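Local structure of glycosyl hydrolase (Aspergillus fumigatus, 2X8R) at residues Ala117-Phe122 / Lys151-Lys156; Asn124-His127 / Trp133-Ile136. The protein cleaves the beta-1,4 links between N-acetylmuramic acid and N-acetylglucosamine in peptidoglycan as a family 25 lysozyme, and probably acts as a diacetylmuramidase too. All coordinates share one frame; numbering follows the deposited sequence.

Interaction 1 (Ala117-Phe122 / Lys151-Lys156)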
# COMPACT_ATOMS: atom_id res chain seq x y z
N ALA A 117 -9.85 12.59 9.20
CA ALA A 117 -9.47 12.29 10.58
C ALA A 117 -9.08 10.81 10.74
O ALA A 117 -8.08 10.48 11.41
CB ALA A 117 -10.64 12.66 11.55
N TRP A 118 -9.88 9.95 10.12
CA TRP A 118 -9.64 8.49 10.17
C TRP A 118 -8.25 8.19 9.57
O TRP A 118 -7.44 7.51 10.21
CB TRP A 118 -10.73 7.71 9.42
CG TRP A 118 -10.68 6.24 9.68
CD1 TRP A 118 -11.47 5.54 10.56
CD2 TRP A 118 -9.85 5.27 9.03
NE1 TRP A 118 -11.12 4.20 10.54
CE2 TRP A 118 -10.15 4.00 9.60
CE3 TRP A 118 -8.86 5.35 8.03
CZ2 TRP A 118 -9.49 2.82 9.21
CZ3 TRP A 118 -8.19 4.15 7.63
CH2 TRP A 118 -8.52 2.91 8.21
N ILE A 119 -7.98 8.73 8.39
CA ILE A 119 -6.68 8.46 7.73
C ILE A 119 -5.52 9.06 8.53
O ILE A 119 -4.48 8.40 8.71
CB ILE A 119 -6.67 8.95 6.23
CG1 ILE A 119 -7.80 8.30 5.43
CG2 ILE A 119 -5.30 8.64 5.53
CD1 ILE A 119 -8.12 9.06 4.13
N HIS A 120 -5.68 10.28 9.04
CA HIS A 120 -4.67 10.82 9.95
C HIS A 120 -4.44 9.90 11.16
O HIS A 120 -3.29 9.61 11.53
CB HIS A 120 -5.05 12.24 10.37
CG HIS A 120 -4.53 13.31 9.45
ND1 HIS A 120 -5.35 14.25 8.87
CD2 HIS A 120 -3.28 13.60 9.04
CE1 HIS A 120 -4.62 15.08 8.15
NE2 HIS A 120 -3.36 14.70 8.23
N ASP A 121 -5.52 9.41 11.75
CA ASP A 121 -5.39 8.53 12.90
C ASP A 121 -4.59 7.24 12.56
O ASP A 121 -3.74 6.82 13.35
CB ASP A 121 -6.74 8.19 13.47
CG ASP A 121 -7.37 9.39 14.25
OD1 ASP A 121 -6.68 10.41 14.42
OD2 ASP A 121 -8.52 9.29 14.73
N PHE A 122 -4.92 6.62 11.42
CA PHE A 122 -4.15 5.46 10.96
C PHE A 122 -2.67 5.79 10.75
O PHE A 122 -1.78 5.10 11.28
CB PHE A 122 -4.73 4.90 9.64
CG PHE A 122 -4.10 3.58 9.24
CD1 PHE A 122 -2.84 3.53 8.62
CD2 PHE A 122 -4.76 2.38 9.54
CE1 PHE A 122 -2.26 2.30 8.26
CE2 PHE A 122 -4.20 1.14 9.20
CZ PHE A 122 -2.90 1.11 8.56
N LYS A 151 -5.36 17.85 1.36
CA LYS A 151 -3.92 18.07 1.51
C LYS A 151 -3.50 17.58 2.89
O LYS A 151 -4.34 17.09 3.67
CB LYS A 151 -3.61 19.56 1.32
CG LYS A 151 -4.20 20.06 -0.02
CD LYS A 151 -3.91 21.53 -0.23
CE LYS A 151 -4.14 21.90 -1.69
NZ LYS A 151 -3.86 23.36 -1.77
N GLY A 152 -2.19 17.66 3.18
CA GLY A 152 -1.66 17.34 4.51
C GLY A 152 -0.95 16.01 4.63
O GLY A 152 -0.33 15.71 5.67
N PHE A 153 -0.95 15.20 3.56
CA PHE A 153 -0.31 13.86 3.65
C PHE A 153 0.85 13.73 2.69
O PHE A 153 1.64 12.78 2.80
CB PHE A 153 -1.31 12.74 3.30
CG PHE A 153 -2.50 12.65 4.24
CD1 PHE A 153 -2.42 11.84 5.37
CD2 PHE A 153 -3.65 13.38 3.99
CE1 PHE A 153 -3.52 11.76 6.28
CE2 PHE A 153 -4.76 13.30 4.84
CZ PHE A 153 -4.68 12.49 6.03
N GLY A 154 0.95 14.67 1.75
CA GLY A 154 1.87 14.62 0.65
C GLY A 154 3.34 14.70 0.99
O GLY A 154 4.18 14.08 0.32
N ASP A 155 3.67 15.45 2.02
CA ASP A 155 5.08 15.57 2.34
C ASP A 155 5.59 14.46 3.27
O ASP A 155 6.80 14.36 3.47
CB ASP A 155 5.45 16.97 2.82
CG ASP A 155 4.62 17.44 3.99
OD1 ASP A 155 4.11 16.60 4.77
OD2 ASP A 155 4.47 18.68 4.12
N LYS A 156 4.69 13.63 3.78
CA LYS A 156 5.03 12.55 4.74
C LYS A 156 4.82 11.12 4.15
O LYS A 156 5.73 10.27 4.19
CB LYS A 156 4.18 12.70 6.01
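H120, on helix 112-130, lays its imidazole flat against the ring of F153, which reaches in from the loop that leads to strand 159-162. The two form a face-to-face stack with centroids 4.0 Å apart and planes tilted by 24°. The overlap is uneven. F153 CZ sits over the middle of the imidazole, 3.2 Å above its plane, whereas H120 NE2 lies over the phenyl ring displaced toward its rim, so the histidine covers the far end of the phenyl more than its root. The closest approach is H120 CD2 to F153 CE1, 3.3 Å, and this stack is the tightly packed part of the contact. H120 is deposited in two conformers, and this stack describes one of them.

The preceding residue, I119, forms the buried flank. It crosses F153 at about a right angle and touches the same end of the phenyl, its CG2 3.7 Å from F153 CE1. With CG1 beside the backbone N (chi1 -57°), CG2 is the branch anti to that N, and it is this methyl that meets the ring.

Toward the solvent, at G152 and the partly exposed rim of H120, the fit slackens. G152 O stands near the imidazole plane but 4.1 Å from H120 NE2, too long for a hydrogen bond, while the backbone N of G152 donates a hydrogen bond to D175 OD2.

Helix 140-147 closes in on the buried side: W143 meets F153 edge-to-face and, with T147, also touches I119. I119 extends further to L96 of strand 95-97, joining the helix to the sheet.

Interaction 2 (Asn124-His127 / Trp133-Ile136)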
# COMPACT_ATOMS: atom_id res chain seq x y z
N ASN A 124 -0.79 8.32 11.66
CA ASN A 124 -0.05 8.75 12.85
C ASN A 124 0.29 7.58 13.76
O ASN A 124 1.39 7.52 14.30
CB ASN A 124 -0.85 9.79 13.59
CG ASN A 124 -0.88 11.11 12.85
OD1 ASN A 124 -0.07 11.34 11.95
ND2 ASN A 124 -1.79 11.98 13.22
N GLU A 125 -0.67 6.67 13.98
CA GLU A 125 -0.40 5.47 14.78
C GLU A 125 0.73 4.66 14.16
O GLU A 125 1.63 4.16 14.88
CB GLU A 125 -1.66 4.62 15.03
CG GLU A 125 -1.39 3.34 15.85
CD GLU A 125 -0.96 3.59 17.31
OE1 GLU A 125 -1.26 4.64 17.89
OE2 GLU A 125 -0.33 2.70 17.89
N TYR A 126 0.70 4.52 12.83
CA TYR A 126 1.69 3.73 12.13
C TYR A 126 3.08 4.34 12.35
O TYR A 126 4.04 3.64 12.66
CB TYR A 126 1.37 3.56 10.63
CG TYR A 126 2.26 2.52 10.02
CD1 TYR A 126 1.89 1.15 9.98
CD2 TYR A 126 3.51 2.88 9.54
CE1 TYR A 126 2.77 0.18 9.44
CE2 TYR A 126 4.39 1.92 9.01
CZ TYR A 126 4.00 0.58 8.97
OH TYR A 126 4.85 -0.38 8.50
N HIS A 127 3.15 5.66 12.24
CA HIS A 127 4.41 6.38 12.40
C HIS A 127 4.91 6.30 13.85
O HIS A 127 6.11 6.15 14.08
CB HIS A 127 4.27 7.82 11.88
CG HIS A 127 5.48 8.67 12.12
ND1 HIS A 127 6.56 8.67 11.27
CD2 HIS A 127 5.81 9.48 13.15
CE1 HIS A 127 7.50 9.48 11.74
NE2 HIS A 127 7.07 9.97 12.89
N TRP A 133 6.41 6.85 8.11
CA TRP A 133 5.09 7.16 7.56
C TRP A 133 4.73 5.99 6.65
O TRP A 133 5.54 5.59 5.80
CB TRP A 133 5.07 8.50 6.77
CG TRP A 133 5.39 9.64 7.68
CD1 TRP A 133 6.57 10.32 7.75
CD2 TRP A 133 4.55 10.16 8.74
NE1 TRP A 133 6.51 11.25 8.78
CE2 TRP A 133 5.29 11.16 9.40
CE3 TRP A 133 3.27 9.84 9.21
CZ2 TRP A 133 4.78 11.87 10.48
CZ3 TRP A 133 2.76 10.56 10.31
CH2 TRP A 133 3.51 11.57 10.90
N PRO A 134 3.49 5.46 6.77
CA PRO A 134 3.10 4.40 5.85
C PRO A 134 2.85 4.93 4.43
O PRO A 134 2.59 6.13 4.27
CB PRO A 134 1.76 3.91 6.42
CG PRO A 134 1.21 5.08 7.18
CD PRO A 134 2.39 5.87 7.69
N MET A 135 2.89 4.05 3.41
CA MET A 135 2.48 4.47 2.06
C MET A 135 0.95 4.55 2.02
O MET A 135 0.29 3.83 2.80
CB MET A 135 2.98 3.49 1.00
CG MET A 135 4.43 3.15 1.29
SD MET A 135 5.28 2.42 -0.16
CE MET A 135 4.51 0.84 -0.11
N ILE A 136 0.40 5.47 1.23
CA ILE A 136 -1.05 5.55 1.05
C ILE A 136 -1.34 5.13 -0.39
O ILE A 136 -0.79 5.72 -1.35
CB ILE A 136 -1.61 6.98 1.33
CG1 ILE A 136 -1.52 7.27 2.86
CG2 ILE A 136 -3.04 7.16 0.74
CD1 ILE A 136 -1.95 8.73 3.25
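H127 and W133 stack almost in parallel near the end of helix 112-130, the imidazole sliding over the indole with their planes only 10° apart. The centroid of the H127 ring is 3.8 Å from that of the six-membered W133 ring, an offset stack. It begins at the first side-chain carbon: H127 CB lies over the face of that benzene ring, 3.7 Å from its centroid, in a CH-pi contact. A chi1 of 175° sends CG away from the backbone N, and the imidazole then continues across the same face toward the middle of the indole. CG rests above CZ2 and CE2. Beyond it the ring divides: ND1 comes down to 3.4 Å from W133 CE2, at the fusion of the two indole rings, while CD2 lies 3.7 Å from W133 CZ2. Farther out, CE1 reaches the pyrrole side, 3.6 Å from W133 NE1, and NE2 ends above the benzene side, with CZ2 its nearest indole atom.

N124, one turn earlier on the helix, meets the indole differently. Its OD1 lies in the plane of the indole at its edge, 3.4 Å from W133 CZ3, with the amide turned 67° to that ring.

On the buried side P134 lies over one face of Y126. Its CB makes a CH-pi contact 4.1 Å from the centroid of the Y126 ring, while P134 CD touches Y126 CD2. The phenol oxygen is satisfied elsewhere, by G83 O and G94 N.

The helix thus packs back onto the start of strand 135-138, closing the beta-alpha-beta crossover from strand 95-97, a repeating unit of the TIM-barrel-like fold to which family 25 hydrolases belong.

Both interactions draw on helix 112-130, with interaction 2 nested inside the loop that interaction 1 closes; their centres are about 8 Å apart. They meet at I136, where CD1 of I136 is 3.8 Å from F153 CD1 and 4.1 Å from I119 CG2, so the start of strand 135-138 packs against the apolar part of interaction 1. A second junction joins the loop to the tryptophan of interaction 2, K156 O lying 3.2 Å from W133 CB. Together they pack helix and loop along the outside of the barrel. Strand 95-97, which both adjoin, runs into the Asp-Ile-Glu sequence that matches the DXE motif of this enzyme.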